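Local coordinates for protein phytoene synthase (Enterococcus hirae, PDB 5IYS) that probably joins two farnesyl diphosphate molecules head to head, as dehydrosqualene synthases do, and here binds two thio analogues of that substrate together with magnesium, at residues Val48-Arg54 with Asp86-Leu92; Ala55-Asp60 with Gln113-Ala117; Asn98-Val102 with Leu144-Thr148. All coordinates share one frame. Residues are numbered along the deposited sequence.

Contact 1. Residues Val48-Arg54 with Asp86-Leu92. With FPS (S-[(2E,6E)-3,7,11-trimethyldodeca-2,6,10-trienyl] trihydrogen thiodiphosphate), chain H; FPS (S-[(2E,6E)-3,7,11-trimethyldodeca-2,6,10-trienyl] trihydrogen thiodiphosphate), chain G.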
loop_
_atom_site.group_PDB
_atom_site.type_symbol
_atom_site.label_atom_id
_atom_site.label_comp_id
_atom_site.label_asym_id
_atom_site.label_seq_id
_atom_site.Cartn_x
_atom_site.Cartn_y
_atom_site.Cartn_z
ATOM N N VAL A 48 -4.507 10.400 -4.637
ATOM C CA VAL A 48 -4.349 9.002 -5.055
ATOM C C VAL A 48 -4.712 8.054 -3.922
ATOM O O VAL A 48 -5.439 7.090 -4.143
ATOM C CB VAL A 48 -2.861 8.693 -5.430
ATOM C CG1 VAL A 48 -2.673 7.175 -5.621
ATOM C CG2 VAL A 48 -2.536 9.428 -6.714
ATOM N N TYR A 49 -4.344 8.422 -2.699
ATOM C CA TYR A 49 -4.749 7.672 -1.513
ATOM C C TYR A 49 -6.276 7.563 -1.414
ATOM O O TYR A 49 -6.826 6.473 -1.181
ATOM C CB TYR A 49 -4.236 8.352 -0.235
ATOM C CG TYR A 49 -4.581 7.552 1.002
ATOM C CD1 TYR A 49 -5.825 7.709 1.629
ATOM C CD2 TYR A 49 -3.766 6.498 1.404
ATOM C CE1 TYR A 49 -6.200 6.849 2.668
ATOM C CE2 TYR A 49 -4.122 5.660 2.445
ATOM C CZ TYR A 49 -5.347 5.844 3.066
ATOM O OH TYR A 49 -5.727 4.994 4.092
ATOM N N ALA A 50 -6.944 8.700 -1.588
ATOM C CA ALA A 50 -8.411 8.748 -1.564
ATOM C C ALA A 50 -9.055 7.782 -2.564
ATOM O O ALA A 50 -10.094 7.187 -2.279
ATOM C CB ALA A 50 -8.895 10.185 -1.825
ATOM N N PHE A 51 -8.577 7.784 -3.797
ATOM C CA PHE A 51 -9.096 6.859 -4.798
ATOM C C PHE A 51 -8.904 5.420 -4.319
ATOM O O PHE A 51 -9.867 4.638 -4.299
ATOM C CB PHE A 51 -8.419 7.074 -6.147
ATOM C CG PHE A 51 -8.663 5.948 -7.123
ATOM C CD1 PHE A 51 -7.867 4.809 -7.083
ATOM C CD2 PHE A 51 -9.721 6.010 -8.029
ATOM C CE1 PHE A 51 -8.076 3.749 -7.985
ATOM C CE2 PHE A 51 -9.944 4.960 -8.948
ATOM C CZ PHE A 51 -9.142 3.816 -8.884
ATOM N N CYS A 52 -7.700 5.097 -3.843
ATOM C CA CYS A 52 -7.436 3.725 -3.371
ATOM C C CYS A 52 -8.325 3.326 -2.183
ATOM O O CYS A 52 -8.825 2.192 -2.080
ATOM C CB CYS A 52 -5.967 3.583 -2.981
ATOM S SG CYS A 52 -4.833 3.703 -4.395
ATOM N N ARG A 53 -8.338 4.193 -1.179
ATOM C CA ARG A 53 -9.117 3.942 0.047
ATOM C C ARG A 53 -10.588 3.720 -0.285
ATOM O O ARG A 53 -11.224 2.812 0.267
ATOM C CB ARG A 53 -8.946 5.124 1.018
ATOM C CG ARG A 53 -9.527 4.987 2.437
ATOM C CD ARG A 53 -9.538 3.579 3.043
ATOM N NE ARG A 53 -8.232 3.124 3.518
ATOM C CZ ARG A 53 -7.948 1.873 3.868
ATOM N NH1 ARG A 53 -8.864 0.909 3.777
ATOM N NH2 ARG A 53 -6.736 1.585 4.319
ATOM N N ARG A 54 -11.111 4.478 -1.244
ATOM C CA ARG A 54 -12.526 4.327 -1.623
ATOM C C ARG A 54 -12.793 2.980 -2.281
ATOM O O ARG A 54 -13.710 2.249 -1.871
ATOM C CB ARG A 54 -13.011 5.477 -2.524
ATOM C CG ARG A 54 -14.391 5.203 -3.114
ATOM C CD ARG A 54 -14.865 6.292 -4.090
ATOM N NE ARG A 54 -14.963 7.595 -3.446
ATOM C CZ ARG A 54 -15.202 8.731 -4.095
ATOM N NH1 ARG A 54 -15.467 8.729 -5.402
ATOM N NH2 ARG A 54 -15.238 9.862 -3.409
ATOM N N ASP A 86 -16.868 15.125 -9.003
ATOM C CA ASP A 86 -16.749 14.375 -7.744
ATOM C C ASP A 86 -15.377 14.766 -7.158
ATOM O O ASP A 86 -14.425 14.876 -7.915
ATOM C CB ASP A 86 -16.743 12.873 -8.074
ATOM C CG ASP A 86 -16.232 12.005 -6.921
ATOM O OD1 ASP A 86 -15.076 12.152 -6.455
ATOM O OD2 ASP A 86 -16.970 11.086 -6.527
ATOM N N PRO A 87 -15.299 15.052 -5.851
ATOM C CA PRO A 87 -14.091 15.676 -5.292
ATOM C C PRO A 87 -12.807 14.910 -5.606
ATOM O O PRO A 87 -11.779 15.538 -5.858
ATOM C CB PRO A 87 -14.319 15.666 -3.776
ATOM C CG PRO A 87 -15.608 14.947 -3.538
ATOM C CD PRO A 87 -16.332 14.778 -4.835
ATOM N N VAL A 88 -12.850 13.585 -5.450
ATOM C CA VAL A 88 -11.674 12.758 -5.647
ATOM C C VAL A 88 -11.258 12.786 -7.097
ATOM O O VAL A 88 -10.095 12.997 -7.406
ATOM C CB VAL A 88 -11.902 11.303 -5.175
ATOM C CG1 VAL A 88 -10.693 10.413 -5.517
ATOM C CG2 VAL A 88 -12.112 11.264 -3.676
ATOM N N TRP A 89 -12.235 12.737 -7.992
ATOM C CA TRP A 89 -11.941 12.759 -9.425
ATOM C C TRP A 89 -11.499 14.134 -9.904
ATOM O O TRP A 89 -10.572 14.227 -10.710
ATOM C CB TRP A 89 -13.156 12.280 -10.237
ATOM C CG TRP A 89 -13.351 10.790 -10.133
ATOM C CD1 TRP A 89 -14.369 10.142 -9.508
ATOM C CD2 TRP A 89 -12.456 9.769 -10.615
ATOM N NE1 TRP A 89 -14.206 8.780 -9.616
ATOM C CE2 TRP A 89 -13.018 8.525 -10.264
ATOM C CE3 TRP A 89 -11.226 9.793 -11.284
ATOM C CZ2 TRP A 89 -12.428 7.307 -10.642
ATOM C CZ3 TRP A 89 -10.619 8.592 -11.635
ATOM C CH2 TRP A 89 -11.204 7.360 -11.281
ATOM N N ARG A 90 -12.028 15.191 -9.282
ATOM C CA ARG A 90 -11.601 16.558 -9.625
ATOM C C ARG A 90 -10.154 16.816 -9.158
ATOM O O ARG A 90 -9.317 17.348 -9.918
ATOM C CB ARG A 90 -12.549 17.628 -9.053
ATOM C CG ARG A 90 -13.882 17.778 -9.856
ATOM C CD ARG A 90 -14.713 18.919 -9.331
ATOM N NE ARG A 90 -14.862 18.878 -7.881
ATOM C CZ ARG A 90 -15.991 18.561 -7.249
ATOM N NH1 ARG A 90 -17.080 18.299 -7.952
ATOM N NH2 ARG A 90 -16.040 18.533 -5.917
ATOM N N ALA A 91 -9.833 16.361 -7.950
ATOM C CA ALA A 91 -8.435 16.452 -7.480
ATOM C C ALA A 91 -7.530 15.617 -8.385
ATOM O O ALA A 91 -6.464 16.079 -8.808
ATOM C CB ALA A 91 -8.327 15.944 -6.017
ATOM N N LEU A 92 -7.957 14.397 -8.720
ATOM C CA LEU A 92 -7.162 13.587 -9.643
ATOM C C LEU A 92 -6.978 14.200 -11.015
ATOM O O LEU A 92 -5.893 14.098 -11.589
ATOM C CB LEU A 92 -7.663 12.145 -9.776
ATOM C CG LEU A 92 -7.442 11.221 -8.569
ATOM C CD1 LEU A 92 -8.202 9.934 -8.883
ATOM C CD2 LEU A 92 -5.928 10.992 -8.326
HETATM C C1 FPS H . -4.665 -1.921 2.443
HETATM S S1 FPS H . -4.330 -3.654 2.499
HETATM C C2 FPS H . -5.380 -1.592 1.155
HETATM C C3 FPS H . -4.818 -1.619 -0.066
HETATM C C4 FPS H . -3.409 -2.084 -0.323
HETATM C C5 FPS H . -5.675 -1.205 -1.241
HETATM C C6 FPS H . -5.877 0.309 -1.286
HETATM C C7 FPS H . -4.557 1.038 -1.100
HETATM C C8 FPS H . -4.444 2.067 -0.247
HETATM C C10 FPS H . -3.073 2.682 -0.092
HETATM C C9 FPS H . -5.609 2.522 0.590
HETATM C C11 FPS H . -2.833 3.847 -1.026
HETATM C C12 FPS H . -1.626 4.538 -0.406
HETATM C C13 FPS H . -1.019 5.617 -0.933
HETATM C C14 FPS H . -1.468 6.279 -2.200
HETATM C C15 FPS H . 0.174 6.173 -0.221
HETATM P PA FPS H . -5.989 -4.276 3.515
HETATM O O1A FPS H . -7.202 -3.934 2.731
HETATM O O2A FPS H . -5.907 -5.873 3.695
HETATM O O3A FPS H . -5.862 -3.715 5.030
HETATM P PB FPS H . -6.731 -2.585 5.742
HETATM O O1B FPS H . -7.447 -3.295 6.860
HETATM O O2B FPS H . -7.750 -1.931 4.834
HETATM O O3B FPS H . -5.754 -1.541 6.239
HETATM C C1 FPS G . -1.616 0.034 3.430
HETATM S S1 FPS G . -2.876 1.234 3.214
HETATM C C2 FPS G . -0.879 0.092 2.104
HETATM C C3 FPS G . -0.327 -0.971 1.494
HETATM C C4 FPS G . -0.379 -2.331 2.122
HETATM C C5 FPS G . 0.395 -0.826 0.168
HETATM C C6 FPS G . 0.418 0.590 -0.407
HETATM C C7 FPS G . 1.476 0.652 -1.490
HETATM C C8 FPS G . 2.238 1.743 -1.687
HETATM C C10 FPS G . 3.172 1.730 -2.878
HETATM C C9 FPS G . 2.146 2.982 -0.828
HETATM C C11 FPS G . 4.599 2.012 -2.399
HETATM C C12 FPS G . 5.541 2.187 -3.579
HETATM C C13 FPS G . 5.865 3.378 -4.134
HETATM C C14 FPS G . 6.839 3.428 -5.283
HETATM C C15 FPS G . 5.308 4.679 -3.618
HETATM P PA FPS G . -3.639 1.870 5.024
HETATM O O1A FPS G . -4.179 3.228 4.928
HETATM O O2A FPS G . -4.912 0.885 5.182
HETATM O O3A FPS G . -2.717 1.602 6.298
HETATM P PB FPS G . -2.880 0.144 6.996
HETATM O O1B FPS G . -3.854 0.210 8.141
HETATM O O2B FPS G . -1.460 -0.221 7.360
HETATM O O3B FPS G . -3.412 -0.922 6.063
#
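The guanidinium of R54 reaches from helix 39-60 to the start of helix 87-98, where NH1 donates to D86 OD2 at 3.0 Å in a salt bridge. D86 is the N-cap of that helix, and its other oxygen, OD1, accepts from W89 N at 3.3 Å and weakly from V88 N at 2.8 Å. One carboxylate thus both caps a helix and neutralises an arginine. The indole NE1 of W89 is satisfied by Q74. Beneath the polar edge, V88 packs on the small A50 and on F51, whose CE2 meets W89 CH2 at 3.6 Å; L92 closes the seam against V48 and F51. The two short helical segments run roughly antiparallel (143° between their N-to-C directions, axes 9.4 Å apart) within the all-helical fold of the squalene/phytoene synthases. The ligand face of helix 39-60 also carries hydrogen bonds: Y49 OH accepts from R53 NE (3.2 Å) and donates a very short bond to FPS (chain G) O1A (2.5 Å), while R53 NH1 serves FPS (chain H) O2B (3.2 Å) and D57.

Contact 2. Residues Ala55-Asp60 with Gln113-Ala117. With MG (magnesium ion), chain E; MG (magnesium ion), chain F; FPS (S-[(2E,6E)-3,7,11-trimethyldodeca-2,6,10-trienyl] trihydrogen thiodiphosphate), chain H; SO4 (sulfate ion), chain B.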
loop_
_atom_site.group_PDB
_atom_site.type_symbol
_atom_site.label_atom_id
_atom_site.label_comp_id
_atom_site.label_asym_id
_atom_site.label_seq_id
_atom_site.Cartn_x
_atom_site.Cartn_y
_atom_site.Cartn_z
ATOM N N ALA A 55 -11.903 2.568 -3.190
ATOM C CA ALA A 55 -12.067 1.292 -3.883
ATOM C C ALA A 55 -12.001 0.144 -2.885
ATOM O O ALA A 55 -12.718 -0.856 -3.008
ATOM C CB ALA A 55 -10.998 1.110 -4.955
ATOM N N ASP A 56 -11.101 0.256 -1.923
ATOM C CA ASP A 56 -10.862 -0.839 -0.986
ATOM C C ASP A 56 -11.952 -0.979 0.085
ATOM O O ASP A 56 -12.248 -2.084 0.571
ATOM C CB ASP A 56 -9.515 -0.653 -0.304
ATOM C CG ASP A 56 -9.217 -1.755 0.703
ATOM O OD1 ASP A 56 -8.683 -2.823 0.313
ATOM O OD2 ASP A 56 -9.501 -1.526 1.893
ATOM N N ASP A 57 -12.473 0.156 0.531
ATOM C CA ASP A 57 -13.485 0.147 1.581
ATOM C C ASP A 57 -14.772 -0.413 0.996
ATOM O O ASP A 57 -15.439 -1.245 1.621
ATOM C CB ASP A 57 -13.727 1.563 2.080
ATOM C CG ASP A 57 -12.724 1.971 3.126
ATOM O OD1 ASP A 57 -11.924 1.103 3.535
ATOM O OD2 ASP A 57 -12.735 3.156 3.521
ATOM N N LEU A 58 -15.067 -0.007 -0.234
ATOM C CA LEU A 58 -16.184 -0.585 -0.989
ATOM C C LEU A 58 -16.269 -2.112 -0.881
ATOM O O LEU A 58 -17.347 -2.682 -0.655
ATOM C CB LEU A 58 -16.094 -0.169 -2.454
ATOM C CG LEU A 58 -16.628 1.226 -2.747
ATOM C CD1 LEU A 58 -16.464 1.554 -4.232
ATOM C CD2 LEU A 58 -18.101 1.346 -2.363
ATOM N N ILE A 59 -15.134 -2.786 -1.023
ATOM C CA ILE A 59 -15.130 -4.247 -1.034
ATOM C C ILE A 59 -14.942 -4.822 0.366
ATOM O O ILE A 59 -15.821 -5.534 0.849
ATOM C CB ILE A 59 -14.108 -4.803 -2.037
ATOM C CG1 ILE A 59 -14.507 -4.337 -3.438
ATOM C CG2 ILE A 59 -14.055 -6.334 -1.991
ATOM C CD1 ILE A 59 -15.995 -4.501 -3.745
ATOM N N ASP A 60 -13.884 -4.408 1.061
ATOM C CA ASP A 60 -13.529 -5.012 2.350
ATOM C C ASP A 60 -14.489 -4.661 3.495
ATOM O O ASP A 60 -14.735 -5.481 4.384
ATOM C CB ASP A 60 -12.096 -4.657 2.761
ATOM C CG ASP A 60 -11.041 -5.276 1.853
ATOM O OD1 ASP A 60 -11.391 -5.998 0.890
ATOM O OD2 ASP A 60 -9.846 -4.970 2.072
ATOM N N GLN A 113 -9.196 -5.328 -6.437
ATOM C CA GLN A 113 -10.281 -5.244 -5.457
ATOM C C GLN A 113 -11.426 -6.191 -5.799
ATOM O O GLN A 113 -12.059 -6.746 -4.901
ATOM C CB GLN A 113 -10.814 -3.825 -5.315
ATOM C CG GLN A 113 -9.806 -2.857 -4.739
ATOM C CD GLN A 113 -9.425 -3.221 -3.320
ATOM O OE1 GLN A 113 -10.235 -3.752 -2.577
ATOM N NE2 GLN A 113 -8.156 -3.081 -2.997
ATOM N N ARG A 114 -11.798 -6.237 -7.072
ATOM C CA ARG A 114 -12.928 -7.052 -7.531
ATOM C C ARG A 114 -12.657 -8.543 -7.257
ATOM O O ARG A 114 -13.530 -9.287 -6.802
ATOM C CB ARG A 114 -13.159 -6.795 -9.031
ATOM C CG ARG A 114 -14.416 -7.436 -9.645
ATOM C CD ARG A 114 -14.655 -6.927 -11.074
ATOM N NE ARG A 114 -15.546 -7.791 -11.850
ATOM C CZ ARG A 114 -15.962 -7.521 -13.085
ATOM N NH1 ARG A 114 -15.593 -6.391 -13.676
ATOM N NH2 ARG A 114 -16.711 -8.396 -13.748
ATOM N N LYS A 115 -11.404 -8.947 -7.406
ATOM C CA LYS A 115 -11.009 -10.303 -7.041
ATOM C C LYS A 115 -11.137 -10.627 -5.552
ATOM O O LYS A 115 -11.527 -11.740 -5.173
ATOM C CB LYS A 115 -9.588 -10.604 -7.508
ATOM C CG LYS A 115 -9.376 -12.088 -7.744
ATOM C CD LYS A 115 -8.133 -12.605 -7.071
ATOM C CE LYS A 115 -7.897 -14.055 -7.489
ATOM N NZ LYS A 115 -8.970 -14.972 -7.016
ATOM N N ASP A 116 -10.792 -9.668 -4.700
ATOM C CA ASP A 116 -11.043 -9.821 -3.271
ATOM C C ASP A 116 -12.511 -9.981 -2.929
ATOM O O ASP A 116 -12.834 -10.593 -1.918
ATOM C CB ASP A 116 -10.494 -8.640 -2.490
ATOM C CG ASP A 116 -9.045 -8.802 -2.171
ATOM O OD1 ASP A 116 -8.609 -9.957 -1.956
ATOM O OD2 ASP A 116 -8.364 -7.764 -2.068
ATOM N N ALA A 117 -13.385 -9.423 -3.757
ATOM C CA ALA A 117 -14.816 -9.531 -3.528
ATOM C C ALA A 117 -15.317 -10.976 -3.597
ATOM O O ALA A 117 -16.410 -11.272 -3.123
ATOM C CB ALA A 117 -15.563 -8.666 -4.510
HETATM MG MG MG E . -8.257 -4.806 0.834
HETATM MG MG MG F . -9.144 -3.072 3.455
HETATM C C1 FPS H . -4.665 -1.921 2.443
HETATM S S1 FPS H . -4.330 -3.654 2.499
HETATM C C2 FPS H . -5.380 -1.592 1.155
HETATM C C3 FPS H . -4.818 -1.619 -0.066
HETATM C C4 FPS H . -3.409 -2.084 -0.323
HETATM C C5 FPS H . -5.675 -1.205 -1.241
HETATM C C6 FPS H . -5.877 0.309 -1.286
HETATM C C7 FPS H . -4.557 1.038 -1.100
HETATM C C8 FPS H . -4.444 2.067 -0.247
HETATM C C10 FPS H . -3.073 2.682 -0.092
HETATM C C9 FPS H . -5.609 2.522 0.590
HETATM C C11 FPS H . -2.833 3.847 -1.026
HETATM C C12 FPS H . -1.626 4.538 -0.406
HETATM C C13 FPS H . -1.019 5.617 -0.933
HETATM C C14 FPS H . -1.468 6.279 -2.200
HETATM C C15 FPS H . 0.174 6.173 -0.221
HETATM P PA FPS H . -5.989 -4.276 3.515
HETATM O O1A FPS H . -7.202 -3.934 2.731
HETATM O O2A FPS H . -5.907 -5.873 3.695
HETATM O O3A FPS H . -5.862 -3.715 5.030
HETATM P PB FPS H . -6.731 -2.585 5.742
HETATM O O1B FPS H . -7.447 -3.295 6.860
HETATM O O2B FPS H . -7.750 -1.931 4.834
HETATM O O3B FPS H . -5.754 -1.541 6.239
HETATM S S SO4 B . -16.055 -11.503 -11.532
HETATM O O1 SO4 B . -15.218 -12.238 -12.470
HETATM O O2 SO4 B . -16.469 -12.388 -10.447
HETATM O O3 SO4 B . -17.245 -10.987 -12.216
HETATM O O4 SO4 B . -15.273 -10.388 -10.986
HETATM O O HOH W 1 -10.864 -2.043 3.978
HETATM O O HOH W 2 -9.435 -5.488 -0.864
HETATM O O HOH W 3 -7.921 -6.943 1.752
HETATM O O HOH W 4 -6.255 -4.726 -0.349
HETATM O O HOH W 5 -9.404 -4.418 5.321
#
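The aspartate-rich metal site of the trans-isoprenyl diphosphate synthase fold lies at this contact: D56, D57 and D60, in DDxxD spacing, end helix 39-60 beside the last turn of helix 104-116. D56 and D60, one helical turn apart, direct their carboxylates to the same two magnesium ions, which fix the thiodiphosphate of FPS (chain H). D56 divides its oxygens between the metals, OD1 to the chain E ion at 2.1 Å and OD2 to the chain F ion at 2.2 Å; D60 OD2 bridges both, at 2.0 and 2.5 Å respectively. The ions also share FPS O1A, so positive metal offsets the crowding of acidic oxygens. D57 is more remote, its OD1 forming a salt bridge with R53 and accepting a weak hydrogen bond from water 1 on the chain F ion.

From helix 104-116, Q113 fits as a knob into the hole formed by A55, D56, I59 and D60. An amide suits this place because it offers a donor and an acceptor without adding charge: NE2 gives a weak hydrogen bond to D56 OD1 (3.4 Å), and OE1 faces water 2. Away from the metals the seam is apolar, with I59 CG2 lying 3.7 Å from A117 CB and the small A117 leaving room for the branched side chain. D60 OD1 is paired with R182, and D116 OD2 with Y131. Water 2, 2.2 Å from the chain E ion, lies 2.7 Å from D60 OD1 and 2.6 Å from Q113 OE1.

Contact 3. Residues Asn98-Val102 with Leu144-Thr148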
loop_
_atom_site.group_PDB
_atom_site.type_symbol
_atom_site.label_atom_id
_atom_site.label_comp_id
_atom_site.label_asym_id
_atom_site.label_seq_id
_atom_site.Cartn_x
_atom_site.Cartn_y
_atom_site.Cartn_z
ATOM N N ASN A 98 -1.026 17.852 -14.278
ATOM C CA ASN A 98 0.260 18.403 -13.848
ATOM C C ASN A 98 1.438 17.452 -13.989
ATOM O O ASN A 98 2.584 17.889 -13.952
ATOM C CB ASN A 98 0.203 18.886 -12.388
ATOM C CG ASN A 98 -0.638 20.163 -12.198
ATOM O OD1 ASN A 98 -1.033 20.840 -13.148
ATOM N ND2 ASN A 98 -0.957 20.459 -10.940
ATOM N N PHE A 99 1.175 16.148 -13.924
ATOM C CA PHE A 99 2.230 15.124 -13.962
ATOM C C PHE A 99 1.827 14.081 -15.000
ATOM O O PHE A 99 0.638 13.944 -15.272
ATOM C CB PHE A 99 2.357 14.456 -12.586
ATOM C CG PHE A 99 2.845 15.396 -11.512
ATOM C CD1 PHE A 99 4.200 15.631 -11.341
ATOM C CD2 PHE A 99 1.942 16.043 -10.675
ATOM C CE1 PHE A 99 4.642 16.513 -10.351
ATOM C CE2 PHE A 99 2.373 16.945 -9.727
ATOM C CZ PHE A 99 3.722 17.185 -9.570
ATOM N N PRO A 100 2.787 13.297 -15.508
ATOM C CA PRO A 100 2.485 12.275 -16.518
ATOM C C PRO A 100 1.873 11.028 -15.898
ATOM O O PRO A 100 2.421 9.920 -15.974
ATOM C CB PRO A 100 3.850 11.985 -17.141
ATOM C CG PRO A 100 4.845 12.353 -16.092
ATOM C CD PRO A 100 4.230 13.403 -15.207
ATOM N N MET A 101 0.781 11.231 -15.162
ATOM C CA MET A 101 0.066 10.117 -14.553
ATOM C C MET A 101 -0.521 9.241 -15.654
ATOM O O MET A 101 -0.880 9.754 -16.713
ATOM C CB MET A 101 -1.077 10.717 -13.727
ATOM C CG MET A 101 -0.530 11.589 -12.600
ATOM S SD MET A 101 0.186 10.640 -11.223
ATOM C CE MET A 101 -1.286 9.844 -10.566
ATOM N N VAL A 102 -0.713 7.957 -15.362
ATOM C CA VAL A 102 -1.312 7.018 -16.321
ATOM C C VAL A 102 -2.463 6.259 -15.678
ATOM O O VAL A 102 -2.407 5.891 -14.502
ATOM C CB VAL A 102 -0.255 6.059 -16.944
ATOM C CG1 VAL A 102 0.814 6.880 -17.668
ATOM C CG2 VAL A 102 0.437 5.258 -15.876
ATOM N N LEU A 144 4.432 6.864 -9.045
ATOM C CA LEU A 144 5.769 7.077 -9.594
ATOM C C LEU A 144 5.933 8.417 -10.314
ATOM O O LEU A 144 6.985 9.048 -10.218
ATOM C CB LEU A 144 6.125 5.949 -10.561
ATOM C CG LEU A 144 6.985 4.793 -10.029
ATOM C CD1 LEU A 144 7.441 3.806 -11.156
ATOM C CD2 LEU A 144 8.199 5.346 -9.287
ATOM N N PRO A 145 4.922 8.846 -11.088
ATOM C CA PRO A 145 5.158 10.067 -11.842
ATOM C C PRO A 145 5.266 11.284 -10.927
ATOM O O PRO A 145 5.744 12.332 -11.357
ATOM C CB PRO A 145 3.913 10.176 -12.740
ATOM C CG PRO A 145 3.423 8.759 -12.876
ATOM C CD PRO A 145 3.659 8.200 -11.486
ATOM N N LEU A 146 4.852 11.156 -9.675
ATOM C CA LEU A 146 5.101 12.250 -8.725
ATOM C C LEU A 146 6.517 12.298 -8.172
ATOM O O LEU A 146 6.867 13.235 -7.444
ATOM C CB LEU A 146 4.107 12.241 -7.552
ATOM C CG LEU A 146 2.639 12.036 -7.936
ATOM C CD1 LEU A 146 1.734 11.772 -6.718
ATOM C CD2 LEU A 146 2.129 13.244 -8.676
ATOM N N LEU A 147 7.248 11.196 -8.352
ATOM C CA LEU A 147 8.456 10.937 -7.572
ATOM C C LEU A 147 9.741 10.898 -8.387
ATOM O O LEU A 147 10.826 10.852 -7.828
ATOM C CB LEU A 147 8.286 9.612 -6.807
ATOM C CG LEU A 147 7.064 9.476 -5.887
ATOM C CD1 LEU A 147 7.023 8.061 -5.316
ATOM C CD2 LEU A 147 7.198 10.504 -4.762
ATOM N N THR A 148 9.628 10.784 -9.704
ATOM C CA THR A 148 10.799 10.592 -10.540
ATOM C C THR A 148 10.512 11.274 -11.875
ATOM O O THR A 148 9.361 11.314 -12.301
ATOM C CB THR A 148 11.162 9.069 -10.728
ATOM O OG1 THR A 148 12.399 8.951 -11.449
ATOM C CG2 THR A 148 10.107 8.320 -11.497
#
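Two interhelical segments meet here, mostly through apolar side chains. Just after helix 87-98, F99 leaves helical geometry (phi/psi -131/160) and, in an m rotamer, lays its ring over L146. The methyl CD2 of L146 stands 3.8 Å from the ring centroid and 23° off its normal, a CH-pi contact. The m,t rotamer of L146 matters because its CA-to-CB bond points sideways, yet the end of the side chain swings nearer to bring CD2 up to the aromatic face. P100 follows at the centre of an inverse gamma turn, weakly closed by M101 N to F99 O at 2.7 Å, and its O lies 3.5 Å from P145 CG. The two proline rings are rigid and approach closely; P100 CD and P145 CB are 4.1 Å apart. M101, with all three chi angles in m, folds its flexible thioether back so that SD is 4.1 Å both from P145 CB and from L146 CD2; V95 and F96 of helix 87-98 also touch it. L146 in turn reaches S44 and V45 of helix 39-60. The arrangement is plain apolar packing of two interhelical connections, 87-98 to 104-116 and 125-143 to 155-172, in an all-helical isoprenoid synthase fold.

Helix 39-60 joins contacts 1 and 2 (centres 16 Å apart): residues 48-54 continue directly into 55-60 as one helix packs first on helix 87-98 and then on helix 104-116. Both touch FPS (chain H), contact 1 along its chain and at its diphosphate, contact 2 mainly through the magnesium ions, with Q113 NE2 also 3.6 Å from C5 of FPS (chain H). In contact 3, residues 98-102 lie between those two partner helices and 144-148 follow helix 125-143. Its centre is 15 Å from that of contact 1, which it touches where M101 CE packs 4.1 Å from V48 CG2, but 25 Å from that of contact 2. It joins no metal or ligand site; the L146 side chain lies about 8 Å from a bound FPS.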